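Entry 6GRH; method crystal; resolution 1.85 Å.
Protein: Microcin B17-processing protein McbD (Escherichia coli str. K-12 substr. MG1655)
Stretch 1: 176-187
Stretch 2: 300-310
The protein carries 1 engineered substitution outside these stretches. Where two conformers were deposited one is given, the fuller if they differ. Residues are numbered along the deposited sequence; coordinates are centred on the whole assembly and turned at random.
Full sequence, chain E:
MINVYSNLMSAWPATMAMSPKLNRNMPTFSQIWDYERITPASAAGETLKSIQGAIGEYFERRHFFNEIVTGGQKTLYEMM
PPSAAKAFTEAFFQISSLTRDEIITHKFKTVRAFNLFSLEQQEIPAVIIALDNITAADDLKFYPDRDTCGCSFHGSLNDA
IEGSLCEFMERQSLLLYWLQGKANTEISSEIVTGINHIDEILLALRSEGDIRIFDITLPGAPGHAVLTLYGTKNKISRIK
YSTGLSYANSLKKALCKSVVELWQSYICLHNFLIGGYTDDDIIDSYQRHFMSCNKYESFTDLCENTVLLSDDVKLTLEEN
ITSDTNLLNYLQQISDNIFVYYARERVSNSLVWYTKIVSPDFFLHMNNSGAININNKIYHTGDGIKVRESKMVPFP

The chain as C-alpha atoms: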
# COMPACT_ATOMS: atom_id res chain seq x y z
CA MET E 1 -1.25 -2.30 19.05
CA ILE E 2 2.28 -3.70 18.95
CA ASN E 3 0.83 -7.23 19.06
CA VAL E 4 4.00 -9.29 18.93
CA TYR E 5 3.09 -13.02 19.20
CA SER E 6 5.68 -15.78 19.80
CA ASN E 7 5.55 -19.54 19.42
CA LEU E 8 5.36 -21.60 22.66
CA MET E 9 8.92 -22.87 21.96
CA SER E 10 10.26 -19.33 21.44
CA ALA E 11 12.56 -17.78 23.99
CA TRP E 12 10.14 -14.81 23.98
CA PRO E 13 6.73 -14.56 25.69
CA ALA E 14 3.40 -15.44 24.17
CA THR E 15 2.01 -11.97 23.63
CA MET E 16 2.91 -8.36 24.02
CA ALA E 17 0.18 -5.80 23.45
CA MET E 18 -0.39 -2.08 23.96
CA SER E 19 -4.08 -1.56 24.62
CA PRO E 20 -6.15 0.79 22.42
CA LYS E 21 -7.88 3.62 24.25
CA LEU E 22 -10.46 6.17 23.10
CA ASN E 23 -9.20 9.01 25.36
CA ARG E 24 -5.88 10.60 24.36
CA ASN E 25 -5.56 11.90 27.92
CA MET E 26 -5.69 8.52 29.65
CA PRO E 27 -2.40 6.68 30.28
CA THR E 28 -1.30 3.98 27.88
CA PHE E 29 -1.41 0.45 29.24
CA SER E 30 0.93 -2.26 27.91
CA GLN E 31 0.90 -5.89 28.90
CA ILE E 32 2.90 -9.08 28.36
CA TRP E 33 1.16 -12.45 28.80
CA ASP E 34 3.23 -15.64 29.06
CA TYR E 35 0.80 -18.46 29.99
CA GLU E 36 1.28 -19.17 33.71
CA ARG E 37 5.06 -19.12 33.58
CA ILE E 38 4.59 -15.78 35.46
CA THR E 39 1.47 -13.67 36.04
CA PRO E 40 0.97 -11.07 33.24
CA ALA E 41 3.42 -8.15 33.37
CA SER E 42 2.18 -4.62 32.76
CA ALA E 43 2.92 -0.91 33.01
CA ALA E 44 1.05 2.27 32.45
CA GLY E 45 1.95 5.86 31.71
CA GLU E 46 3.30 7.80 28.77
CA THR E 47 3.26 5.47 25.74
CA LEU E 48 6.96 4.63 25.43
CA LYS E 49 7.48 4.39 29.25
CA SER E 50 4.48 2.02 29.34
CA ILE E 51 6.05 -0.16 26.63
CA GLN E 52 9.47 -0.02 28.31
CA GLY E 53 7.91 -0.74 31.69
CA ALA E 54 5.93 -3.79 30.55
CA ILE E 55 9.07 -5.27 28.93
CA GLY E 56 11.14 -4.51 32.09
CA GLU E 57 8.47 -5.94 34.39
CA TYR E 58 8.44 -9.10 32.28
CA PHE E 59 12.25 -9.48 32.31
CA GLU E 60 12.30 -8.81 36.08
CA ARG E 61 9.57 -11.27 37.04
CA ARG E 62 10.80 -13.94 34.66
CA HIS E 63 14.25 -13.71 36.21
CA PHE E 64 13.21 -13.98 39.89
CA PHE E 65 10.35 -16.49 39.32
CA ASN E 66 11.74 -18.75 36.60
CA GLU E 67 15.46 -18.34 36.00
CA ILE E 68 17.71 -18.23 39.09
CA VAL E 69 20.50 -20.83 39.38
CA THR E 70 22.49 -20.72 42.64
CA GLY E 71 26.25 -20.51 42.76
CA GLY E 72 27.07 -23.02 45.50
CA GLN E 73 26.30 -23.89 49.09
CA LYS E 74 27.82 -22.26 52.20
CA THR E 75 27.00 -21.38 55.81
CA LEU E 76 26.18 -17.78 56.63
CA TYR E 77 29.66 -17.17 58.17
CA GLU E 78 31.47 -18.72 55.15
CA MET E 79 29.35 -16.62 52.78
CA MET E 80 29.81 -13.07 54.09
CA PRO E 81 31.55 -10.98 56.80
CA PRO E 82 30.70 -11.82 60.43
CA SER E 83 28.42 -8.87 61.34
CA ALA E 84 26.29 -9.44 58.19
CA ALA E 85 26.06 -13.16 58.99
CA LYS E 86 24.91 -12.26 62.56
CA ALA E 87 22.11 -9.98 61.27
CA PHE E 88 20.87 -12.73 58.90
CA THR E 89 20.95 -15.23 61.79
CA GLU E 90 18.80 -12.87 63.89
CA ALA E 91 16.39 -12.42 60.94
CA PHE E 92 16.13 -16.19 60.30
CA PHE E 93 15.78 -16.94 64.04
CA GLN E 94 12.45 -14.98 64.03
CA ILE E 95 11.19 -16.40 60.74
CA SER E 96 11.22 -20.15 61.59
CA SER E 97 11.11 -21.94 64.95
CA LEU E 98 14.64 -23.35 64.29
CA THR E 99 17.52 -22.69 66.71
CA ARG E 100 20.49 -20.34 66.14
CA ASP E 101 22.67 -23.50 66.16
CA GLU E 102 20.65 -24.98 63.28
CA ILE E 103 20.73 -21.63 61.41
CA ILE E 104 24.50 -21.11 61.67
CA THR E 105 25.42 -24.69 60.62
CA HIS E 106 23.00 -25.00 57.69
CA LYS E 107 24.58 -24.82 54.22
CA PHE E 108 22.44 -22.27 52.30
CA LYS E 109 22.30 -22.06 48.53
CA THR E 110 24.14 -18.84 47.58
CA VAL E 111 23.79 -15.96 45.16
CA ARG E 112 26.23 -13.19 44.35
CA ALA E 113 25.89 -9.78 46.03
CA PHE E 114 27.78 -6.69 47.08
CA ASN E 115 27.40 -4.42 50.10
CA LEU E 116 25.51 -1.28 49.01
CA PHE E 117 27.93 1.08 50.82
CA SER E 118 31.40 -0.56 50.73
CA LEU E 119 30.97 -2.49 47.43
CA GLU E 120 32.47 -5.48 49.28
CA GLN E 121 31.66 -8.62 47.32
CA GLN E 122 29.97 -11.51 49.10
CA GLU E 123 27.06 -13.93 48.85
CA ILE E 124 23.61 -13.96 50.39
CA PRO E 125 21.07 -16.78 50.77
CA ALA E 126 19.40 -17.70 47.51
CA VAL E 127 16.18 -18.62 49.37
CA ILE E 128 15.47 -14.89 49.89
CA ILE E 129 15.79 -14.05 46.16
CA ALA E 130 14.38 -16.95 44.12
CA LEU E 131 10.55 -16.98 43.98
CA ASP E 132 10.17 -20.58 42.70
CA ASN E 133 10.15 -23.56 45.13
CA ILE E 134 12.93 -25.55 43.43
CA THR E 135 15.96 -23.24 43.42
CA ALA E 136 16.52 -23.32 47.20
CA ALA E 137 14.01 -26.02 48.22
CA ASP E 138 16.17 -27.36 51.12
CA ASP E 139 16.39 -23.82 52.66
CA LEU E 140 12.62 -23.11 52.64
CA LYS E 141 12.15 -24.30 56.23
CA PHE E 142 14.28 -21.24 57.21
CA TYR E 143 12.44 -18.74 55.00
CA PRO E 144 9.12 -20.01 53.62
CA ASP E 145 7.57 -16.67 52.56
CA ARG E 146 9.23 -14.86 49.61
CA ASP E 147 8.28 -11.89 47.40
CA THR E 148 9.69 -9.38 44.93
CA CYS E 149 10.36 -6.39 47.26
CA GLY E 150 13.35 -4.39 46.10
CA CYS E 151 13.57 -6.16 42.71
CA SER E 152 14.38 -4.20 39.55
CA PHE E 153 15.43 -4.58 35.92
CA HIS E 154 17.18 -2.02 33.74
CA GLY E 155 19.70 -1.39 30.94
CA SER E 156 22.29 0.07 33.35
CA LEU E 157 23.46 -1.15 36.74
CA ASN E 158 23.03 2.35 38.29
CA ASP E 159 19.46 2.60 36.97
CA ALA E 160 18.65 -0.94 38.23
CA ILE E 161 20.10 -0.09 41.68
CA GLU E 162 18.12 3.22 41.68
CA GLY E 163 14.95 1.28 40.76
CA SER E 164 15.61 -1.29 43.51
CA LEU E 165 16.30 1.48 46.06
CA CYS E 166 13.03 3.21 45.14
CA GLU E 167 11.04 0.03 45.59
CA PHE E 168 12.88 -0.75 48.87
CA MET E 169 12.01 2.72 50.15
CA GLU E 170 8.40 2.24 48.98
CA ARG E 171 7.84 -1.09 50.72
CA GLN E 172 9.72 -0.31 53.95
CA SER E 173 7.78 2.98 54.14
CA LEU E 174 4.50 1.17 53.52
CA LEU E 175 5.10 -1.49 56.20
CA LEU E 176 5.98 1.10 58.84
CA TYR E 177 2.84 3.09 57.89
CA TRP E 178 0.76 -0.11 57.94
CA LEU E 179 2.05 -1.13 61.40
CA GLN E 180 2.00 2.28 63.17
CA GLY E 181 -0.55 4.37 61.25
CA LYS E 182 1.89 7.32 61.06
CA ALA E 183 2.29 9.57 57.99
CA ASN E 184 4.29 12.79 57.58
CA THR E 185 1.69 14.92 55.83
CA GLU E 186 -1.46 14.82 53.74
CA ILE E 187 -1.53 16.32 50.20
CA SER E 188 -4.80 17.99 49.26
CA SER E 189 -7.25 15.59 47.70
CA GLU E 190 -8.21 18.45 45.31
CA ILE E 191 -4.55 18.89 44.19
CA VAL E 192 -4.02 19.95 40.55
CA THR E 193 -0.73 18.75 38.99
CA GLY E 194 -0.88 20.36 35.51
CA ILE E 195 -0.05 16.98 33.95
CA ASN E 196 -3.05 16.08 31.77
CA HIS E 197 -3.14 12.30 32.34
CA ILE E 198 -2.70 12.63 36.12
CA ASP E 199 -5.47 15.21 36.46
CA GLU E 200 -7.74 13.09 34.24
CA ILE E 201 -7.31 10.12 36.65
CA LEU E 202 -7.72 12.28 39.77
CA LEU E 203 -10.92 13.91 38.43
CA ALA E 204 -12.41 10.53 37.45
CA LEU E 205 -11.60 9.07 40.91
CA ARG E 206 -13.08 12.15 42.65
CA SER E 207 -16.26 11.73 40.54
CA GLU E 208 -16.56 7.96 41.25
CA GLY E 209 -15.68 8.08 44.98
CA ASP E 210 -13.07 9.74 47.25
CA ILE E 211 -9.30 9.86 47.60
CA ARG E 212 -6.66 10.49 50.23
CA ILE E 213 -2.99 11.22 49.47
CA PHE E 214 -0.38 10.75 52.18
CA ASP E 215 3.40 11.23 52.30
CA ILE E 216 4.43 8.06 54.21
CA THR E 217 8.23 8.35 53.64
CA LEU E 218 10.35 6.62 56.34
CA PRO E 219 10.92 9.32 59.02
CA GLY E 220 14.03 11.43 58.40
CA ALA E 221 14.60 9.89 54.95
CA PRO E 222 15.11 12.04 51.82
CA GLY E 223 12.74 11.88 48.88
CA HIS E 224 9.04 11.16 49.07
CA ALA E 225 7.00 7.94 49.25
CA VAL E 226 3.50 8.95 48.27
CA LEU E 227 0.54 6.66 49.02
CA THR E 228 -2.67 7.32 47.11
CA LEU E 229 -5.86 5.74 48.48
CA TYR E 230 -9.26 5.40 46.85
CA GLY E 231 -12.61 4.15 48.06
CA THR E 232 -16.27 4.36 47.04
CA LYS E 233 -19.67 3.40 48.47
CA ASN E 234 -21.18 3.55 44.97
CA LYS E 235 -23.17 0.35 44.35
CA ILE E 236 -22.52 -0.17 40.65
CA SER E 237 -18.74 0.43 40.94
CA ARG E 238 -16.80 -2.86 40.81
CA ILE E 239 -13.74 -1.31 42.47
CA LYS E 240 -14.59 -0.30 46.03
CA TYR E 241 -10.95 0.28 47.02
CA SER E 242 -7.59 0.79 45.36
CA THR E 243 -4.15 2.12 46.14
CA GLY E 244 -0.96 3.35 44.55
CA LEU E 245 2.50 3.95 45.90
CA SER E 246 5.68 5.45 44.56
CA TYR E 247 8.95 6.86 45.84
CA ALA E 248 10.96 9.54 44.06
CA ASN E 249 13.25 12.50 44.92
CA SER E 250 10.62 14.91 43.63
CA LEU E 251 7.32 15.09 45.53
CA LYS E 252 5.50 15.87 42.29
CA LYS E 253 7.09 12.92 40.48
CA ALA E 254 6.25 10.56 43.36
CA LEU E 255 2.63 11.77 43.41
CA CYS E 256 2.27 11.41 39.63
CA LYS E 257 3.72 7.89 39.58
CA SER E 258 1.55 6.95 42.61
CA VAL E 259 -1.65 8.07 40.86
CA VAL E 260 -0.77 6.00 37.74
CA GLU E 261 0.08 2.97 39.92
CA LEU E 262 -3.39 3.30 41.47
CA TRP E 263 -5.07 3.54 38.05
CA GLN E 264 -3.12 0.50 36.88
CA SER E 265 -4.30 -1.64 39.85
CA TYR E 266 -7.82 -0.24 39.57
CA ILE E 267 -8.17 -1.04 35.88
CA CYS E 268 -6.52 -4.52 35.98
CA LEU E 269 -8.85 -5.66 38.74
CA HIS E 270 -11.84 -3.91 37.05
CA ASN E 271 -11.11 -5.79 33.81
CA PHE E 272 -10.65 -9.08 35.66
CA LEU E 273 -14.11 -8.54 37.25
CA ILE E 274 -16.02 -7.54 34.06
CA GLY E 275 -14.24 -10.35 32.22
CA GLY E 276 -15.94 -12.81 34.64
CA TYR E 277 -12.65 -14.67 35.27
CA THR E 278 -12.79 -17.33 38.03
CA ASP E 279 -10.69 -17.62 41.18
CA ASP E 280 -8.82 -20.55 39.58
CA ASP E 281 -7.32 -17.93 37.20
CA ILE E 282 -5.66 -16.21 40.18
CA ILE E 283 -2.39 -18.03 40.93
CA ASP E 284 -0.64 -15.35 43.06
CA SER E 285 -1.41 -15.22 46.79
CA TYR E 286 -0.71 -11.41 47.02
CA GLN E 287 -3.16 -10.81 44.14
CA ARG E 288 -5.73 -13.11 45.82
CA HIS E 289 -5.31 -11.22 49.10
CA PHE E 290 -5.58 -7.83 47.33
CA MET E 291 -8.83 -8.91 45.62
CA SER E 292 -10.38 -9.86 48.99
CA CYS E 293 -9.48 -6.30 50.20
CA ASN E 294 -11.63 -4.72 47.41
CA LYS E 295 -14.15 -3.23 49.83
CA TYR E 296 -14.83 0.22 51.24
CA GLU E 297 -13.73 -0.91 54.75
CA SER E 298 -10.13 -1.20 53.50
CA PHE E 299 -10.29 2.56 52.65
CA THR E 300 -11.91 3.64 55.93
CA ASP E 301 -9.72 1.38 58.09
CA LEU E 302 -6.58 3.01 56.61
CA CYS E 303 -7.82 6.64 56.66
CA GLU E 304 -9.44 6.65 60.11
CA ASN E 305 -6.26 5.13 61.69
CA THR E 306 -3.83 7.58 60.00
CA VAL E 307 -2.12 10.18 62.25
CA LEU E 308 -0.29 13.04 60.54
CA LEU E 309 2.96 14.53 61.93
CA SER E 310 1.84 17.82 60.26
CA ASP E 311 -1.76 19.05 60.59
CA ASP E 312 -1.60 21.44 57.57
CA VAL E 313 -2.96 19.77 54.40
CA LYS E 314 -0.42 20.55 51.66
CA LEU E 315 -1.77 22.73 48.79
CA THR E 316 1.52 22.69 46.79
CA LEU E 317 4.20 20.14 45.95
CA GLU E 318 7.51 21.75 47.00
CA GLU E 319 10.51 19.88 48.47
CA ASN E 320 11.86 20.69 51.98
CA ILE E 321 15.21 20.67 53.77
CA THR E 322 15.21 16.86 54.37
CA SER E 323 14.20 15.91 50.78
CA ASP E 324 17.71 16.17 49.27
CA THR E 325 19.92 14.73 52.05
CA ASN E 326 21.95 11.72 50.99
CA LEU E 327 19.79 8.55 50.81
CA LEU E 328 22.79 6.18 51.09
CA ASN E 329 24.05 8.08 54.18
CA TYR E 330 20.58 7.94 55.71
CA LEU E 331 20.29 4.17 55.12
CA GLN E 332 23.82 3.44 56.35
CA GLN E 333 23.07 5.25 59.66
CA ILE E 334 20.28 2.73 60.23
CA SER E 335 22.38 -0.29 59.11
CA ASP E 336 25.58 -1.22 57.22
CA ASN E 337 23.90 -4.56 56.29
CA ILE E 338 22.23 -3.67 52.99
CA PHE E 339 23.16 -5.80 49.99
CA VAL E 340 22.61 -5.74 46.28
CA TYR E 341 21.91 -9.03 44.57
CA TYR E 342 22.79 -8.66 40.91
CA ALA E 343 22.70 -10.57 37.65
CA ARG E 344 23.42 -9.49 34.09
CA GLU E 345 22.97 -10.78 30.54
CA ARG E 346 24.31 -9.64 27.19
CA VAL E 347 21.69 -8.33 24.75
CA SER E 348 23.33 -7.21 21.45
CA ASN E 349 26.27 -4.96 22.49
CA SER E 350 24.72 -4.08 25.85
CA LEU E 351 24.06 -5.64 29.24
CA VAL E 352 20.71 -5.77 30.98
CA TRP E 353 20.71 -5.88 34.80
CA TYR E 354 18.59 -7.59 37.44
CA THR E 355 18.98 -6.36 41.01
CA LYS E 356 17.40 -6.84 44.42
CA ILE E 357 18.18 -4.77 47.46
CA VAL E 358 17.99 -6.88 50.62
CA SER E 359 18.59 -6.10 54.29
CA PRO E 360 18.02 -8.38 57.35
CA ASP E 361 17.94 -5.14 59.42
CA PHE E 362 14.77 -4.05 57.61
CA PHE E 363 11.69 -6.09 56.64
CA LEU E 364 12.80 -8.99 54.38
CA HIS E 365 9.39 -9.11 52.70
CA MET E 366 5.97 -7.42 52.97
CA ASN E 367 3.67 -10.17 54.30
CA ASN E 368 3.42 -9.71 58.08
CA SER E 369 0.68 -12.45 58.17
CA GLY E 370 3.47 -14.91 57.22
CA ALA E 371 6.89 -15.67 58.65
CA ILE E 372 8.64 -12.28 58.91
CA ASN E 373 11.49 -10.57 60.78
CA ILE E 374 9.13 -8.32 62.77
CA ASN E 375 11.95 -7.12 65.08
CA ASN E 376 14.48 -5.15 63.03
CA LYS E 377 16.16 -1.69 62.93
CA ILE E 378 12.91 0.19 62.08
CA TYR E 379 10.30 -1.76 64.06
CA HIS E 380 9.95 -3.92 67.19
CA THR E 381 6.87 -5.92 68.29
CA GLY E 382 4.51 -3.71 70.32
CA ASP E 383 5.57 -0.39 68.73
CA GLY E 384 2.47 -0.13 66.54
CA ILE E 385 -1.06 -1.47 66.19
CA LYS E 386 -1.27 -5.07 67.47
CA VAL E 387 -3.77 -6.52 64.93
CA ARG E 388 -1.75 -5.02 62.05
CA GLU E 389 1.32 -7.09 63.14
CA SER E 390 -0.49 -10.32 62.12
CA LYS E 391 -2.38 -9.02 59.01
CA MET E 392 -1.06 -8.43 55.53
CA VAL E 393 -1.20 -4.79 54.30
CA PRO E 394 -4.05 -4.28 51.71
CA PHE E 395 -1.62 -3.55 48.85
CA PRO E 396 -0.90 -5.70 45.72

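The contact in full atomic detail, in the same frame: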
# COMPACT_ATOMS: atom_id res chain seq x y z
N LEU E 176 5.98 0.27 57.64
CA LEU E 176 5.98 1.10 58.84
C LEU E 176 4.66 1.86 59.01
O LEU E 176 4.09 1.90 60.10
CB LEU E 176 7.16 2.08 58.86
CG LEU E 176 7.35 2.67 60.26
CD1 LEU E 176 7.81 1.59 61.23
CD2 LEU E 176 8.34 3.83 60.25
N TYR E 177 4.16 2.43 57.91
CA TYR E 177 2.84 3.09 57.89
C TYR E 177 1.71 2.12 58.25
O TYR E 177 0.86 2.44 59.09
CB TYR E 177 2.55 3.67 56.51
CG TYR E 177 1.12 4.13 56.33
CD1 TYR E 177 0.64 5.26 56.97
CD2 TYR E 177 0.25 3.44 55.51
CE1 TYR E 177 -0.67 5.69 56.81
CE2 TYR E 177 -1.06 3.85 55.34
CZ TYR E 177 -1.51 4.98 55.98
OH TYR E 177 -2.80 5.38 55.80
N TRP E 178 1.72 0.95 57.63
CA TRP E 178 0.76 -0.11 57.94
C TRP E 178 0.76 -0.43 59.45
O TRP E 178 -0.29 -0.39 60.09
CB TRP E 178 1.09 -1.37 57.15
CG TRP E 178 0.27 -2.57 57.50
CD1 TRP E 178 0.73 -3.79 57.94
CD2 TRP E 178 -1.15 -2.69 57.43
NE1 TRP E 178 -0.31 -4.65 58.12
CE2 TRP E 178 -1.48 -4.01 57.82
CE3 TRP E 178 -2.18 -1.82 57.05
CZ2 TRP E 178 -2.80 -4.47 57.86
CZ3 TRP E 178 -3.50 -2.28 57.08
CH2 TRP E 178 -3.79 -3.59 57.49
N LEU E 179 1.94 -0.68 60.01
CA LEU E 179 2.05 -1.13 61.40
C LEU E 179 1.71 -0.06 62.45
O LEU E 179 1.11 -0.38 63.47
CB LEU E 179 3.43 -1.72 61.68
CG LEU E 179 3.70 -3.01 60.89
CD1 LEU E 179 5.18 -3.36 60.88
CD2 LEU E 179 2.85 -4.17 61.40
N GLN E 180 2.11 1.18 62.19
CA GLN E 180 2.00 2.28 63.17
C GLN E 180 0.90 3.30 62.89
O GLN E 180 0.51 4.03 63.78
CB GLN E 180 3.34 3.00 63.26
CG GLN E 180 4.45 2.08 63.74
CD GLN E 180 5.71 2.83 64.14
OE1 GLN E 180 6.13 2.77 65.30
NE2 GLN E 180 6.30 3.53 63.19
N GLY E 181 0.42 3.36 61.66
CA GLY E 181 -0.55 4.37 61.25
C GLY E 181 -0.03 5.79 61.08
O GLY E 181 -0.83 6.71 60.93
N LYS E 182 1.29 5.98 61.07
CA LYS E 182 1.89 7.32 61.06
C LYS E 182 2.32 7.74 59.65
O LYS E 182 3.01 6.98 58.96
CB LYS E 182 3.08 7.36 62.01
CG LYS E 182 2.68 7.42 63.48
CD LYS E 182 3.79 6.95 64.40
CE LYS E 182 3.23 6.60 65.77
NZ LYS E 182 4.23 5.96 66.66
N ALA E 183 1.90 8.94 59.25
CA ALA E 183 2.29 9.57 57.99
C ALA E 183 2.88 10.93 58.28
O ALA E 183 2.64 11.51 59.35
CB ALA E 183 1.06 9.72 57.09
N ASN E 184 3.66 11.47 57.35
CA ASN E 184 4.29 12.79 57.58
C ASN E 184 3.30 13.92 57.33
O ASN E 184 3.16 14.81 58.16
CB ASN E 184 5.52 12.96 56.71
CG ASN E 184 6.53 11.85 56.92
OD1 ASN E 184 6.96 11.60 58.04
ND2 ASN E 184 6.87 11.15 55.84
N THR E 185 2.60 13.86 56.21
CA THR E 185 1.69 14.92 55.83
C THR E 185 0.66 14.36 54.87
O THR E 185 0.84 13.28 54.31
CB THR E 185 2.45 16.08 55.15
OG1 THR E 185 1.76 17.32 55.37
CG2 THR E 185 2.58 15.82 53.66
N GLU E 186 -0.43 15.11 54.72
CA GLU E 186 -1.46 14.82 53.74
C GLU E 186 -1.35 15.87 52.61
O GLU E 186 -1.18 17.06 52.88
CB GLU E 186 -2.85 14.85 54.38
CG GLU E 186 -3.96 14.50 53.39
CD GLU E 186 -5.34 14.43 54.00
OE1 GLU E 186 -5.46 14.34 55.24
OE2 GLU E 186 -6.32 14.43 53.20
N ILE E 187 -1.44 15.43 51.36
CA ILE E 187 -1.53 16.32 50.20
C ILE E 187 -2.99 16.49 49.86
O ILE E 187 -3.73 15.51 49.87
CB ILE E 187 -0.87 15.72 48.95
CG1 ILE E 187 0.56 15.26 49.22
CG2 ILE E 187 -0.93 16.71 47.78
CD1 ILE E 187 1.43 16.29 49.86
N THR E 300 -11.62 3.02 54.63
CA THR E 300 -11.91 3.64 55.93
C THR E 300 -10.95 3.19 57.02
O THR E 300 -10.46 4.03 57.77
CB THR E 300 -13.34 3.36 56.42
OG1 THR E 300 -13.58 1.95 56.38
CG2 THR E 300 -14.36 4.07 55.53
N ASP E 301 -10.69 1.89 57.12
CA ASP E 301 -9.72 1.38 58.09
C ASP E 301 -8.34 2.06 57.99
O ASP E 301 -7.73 2.39 59.03
CB ASP E 301 -9.55 -0.13 57.96
CG ASP E 301 -8.43 -0.65 58.83
OD1 ASP E 301 -8.59 -0.68 60.08
OD2 ASP E 301 -7.37 -0.99 58.27
N LEU E 302 -7.84 2.28 56.77
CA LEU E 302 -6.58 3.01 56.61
C LEU E 302 -6.69 4.48 57.02
O LEU E 302 -5.90 4.96 57.84
CB LEU E 302 -6.02 2.87 55.18
CG LEU E 302 -5.37 1.52 54.86
CD1 LEU E 302 -5.06 1.42 53.38
CD2 LEU E 302 -4.11 1.29 55.67
N CYS E 303 -7.70 5.18 56.49
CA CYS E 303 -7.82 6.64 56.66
C CYS E 303 -8.13 7.05 58.09
O CYS E 303 -7.53 8.00 58.60
CB CYS E 303 -8.89 7.21 55.74
SG CYS E 303 -8.53 7.02 54.00
N GLU E 304 -9.06 6.35 58.73
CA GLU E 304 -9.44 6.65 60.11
C GLU E 304 -8.35 6.33 61.15
O GLU E 304 -8.38 6.88 62.26
CB GLU E 304 -10.73 5.90 60.46
CG GLU E 304 -11.96 6.32 59.65
CD GLU E 304 -13.22 5.60 60.12
OE1 GLU E 304 -13.29 5.23 61.31
OE2 GLU E 304 -14.15 5.41 59.30
N ASN E 305 -7.40 5.45 60.81
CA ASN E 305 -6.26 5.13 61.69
C ASN E 305 -4.95 5.84 61.32
O ASN E 305 -3.90 5.53 61.90
CB ASN E 305 -6.04 3.62 61.74
CG ASN E 305 -7.09 2.92 62.57
OD1 ASN E 305 -6.99 2.89 63.81
ND2 ASN E 305 -8.11 2.38 61.91
N THR E 306 -5.00 6.79 60.38
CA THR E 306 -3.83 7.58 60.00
C THR E 306 -3.66 8.84 60.88
O THR E 306 -4.58 9.64 61.01
CB THR E 306 -3.87 7.94 58.51
OG1 THR E 306 -3.88 6.73 57.75
CG2 THR E 306 -2.66 8.80 58.10
N VAL E 307 -2.47 9.00 61.46
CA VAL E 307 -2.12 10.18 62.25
C VAL E 307 -1.03 10.92 61.48
O VAL E 307 -0.04 10.33 61.08
CB VAL E 307 -1.60 9.78 63.65
CG1 VAL E 307 -1.01 10.98 64.38
CG2 VAL E 307 -2.72 9.17 64.48
N LEU E 308 -1.23 12.21 61.28
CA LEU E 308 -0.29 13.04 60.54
C LEU E 308 0.67 13.75 61.49
O LEU E 308 0.23 14.31 62.49
CB LEU E 308 -1.06 14.05 59.70
CG LEU E 308 -2.09 13.47 58.71
CD1 LEU E 308 -2.90 14.57 58.05
CD2 LEU E 308 -1.40 12.59 57.67
N LEU E 309 1.97 13.72 61.18
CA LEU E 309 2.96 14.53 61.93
C LEU E 309 2.66 16.03 61.76
O LEU E 309 2.78 16.78 62.72
CB LEU E 309 4.42 14.21 61.53
N SER E 310 2.25 16.44 60.56
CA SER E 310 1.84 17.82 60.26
C SER E 310 0.34 17.91 60.00
O SER E 310 -0.19 17.23 59.12
CB SER E 310 2.58 18.34 59.02
OG SER E 310 3.88 18.81 59.35
O HOH W 1 -0.77 17.20 56.51

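A relay of hydroxyls ties the two helix ends together: Tyr177 OH donates to Thr306 OG1 at a short 2.6 Å, and Thr306 OG1 in turn donates to Leu302 O at 2.7 Å, a carbonyl near the C-terminal end of its own helix. The threonine hydroxyl thus accepts from one stretch while donating within the other, and it lies at the edge of the tyrosine ring, near its plane, as suits a phenol bond.

Both stretches run from a helix into a short strand. The helix axes cross at 83° and come no closer than 11.0 Å, so side chains must span the gap. Leu302 does so: its CD2 lies 4.0 Å from Tyr177 CE2 and 3.9 Å from Trp178 CZ3, meeting the tryptophan ring at its edge.

Gly181 leaves its helix with positive phi, a conformation that favours glycine; a CB here would also fall 2.5 Å from Asn305 O, a clash. Beyond this turn the strands pair in parallel, Lys182 with Val307 and Ala183 with Leu308. Val307 bonds with both neighbours of Lys182, as parallel pairing requires: Val307 N donates to Gly181 O (2.9 Å), and Ala183 N to Val307 O (3.0 Å). Leu309 N to Ala183 O (2.9 Å) continues the ladder, and Ser310 N to Asn184 O (3.0 Å) follows at a less linear 149°. The same Gly181 carbonyl also receives a CA-H...O contact from Thr306 CA, 3.3 Å from Gly181 O.

Lys182 and Val307 share one sheet face; Ala183 and Leu308 share the other, where Ala183 CB packs 3.8 Å from Leu308 CD2. Leu308 CD1 reaches Glu186 CB at 3.7 Å, an aliphatic contact that leaves the carboxylate free to bond elsewhere in the structure. Where the chains diverge, one water accepts from Thr185 OG1 and Glu186 N and donates to Ser310 O, bridging the two stretches.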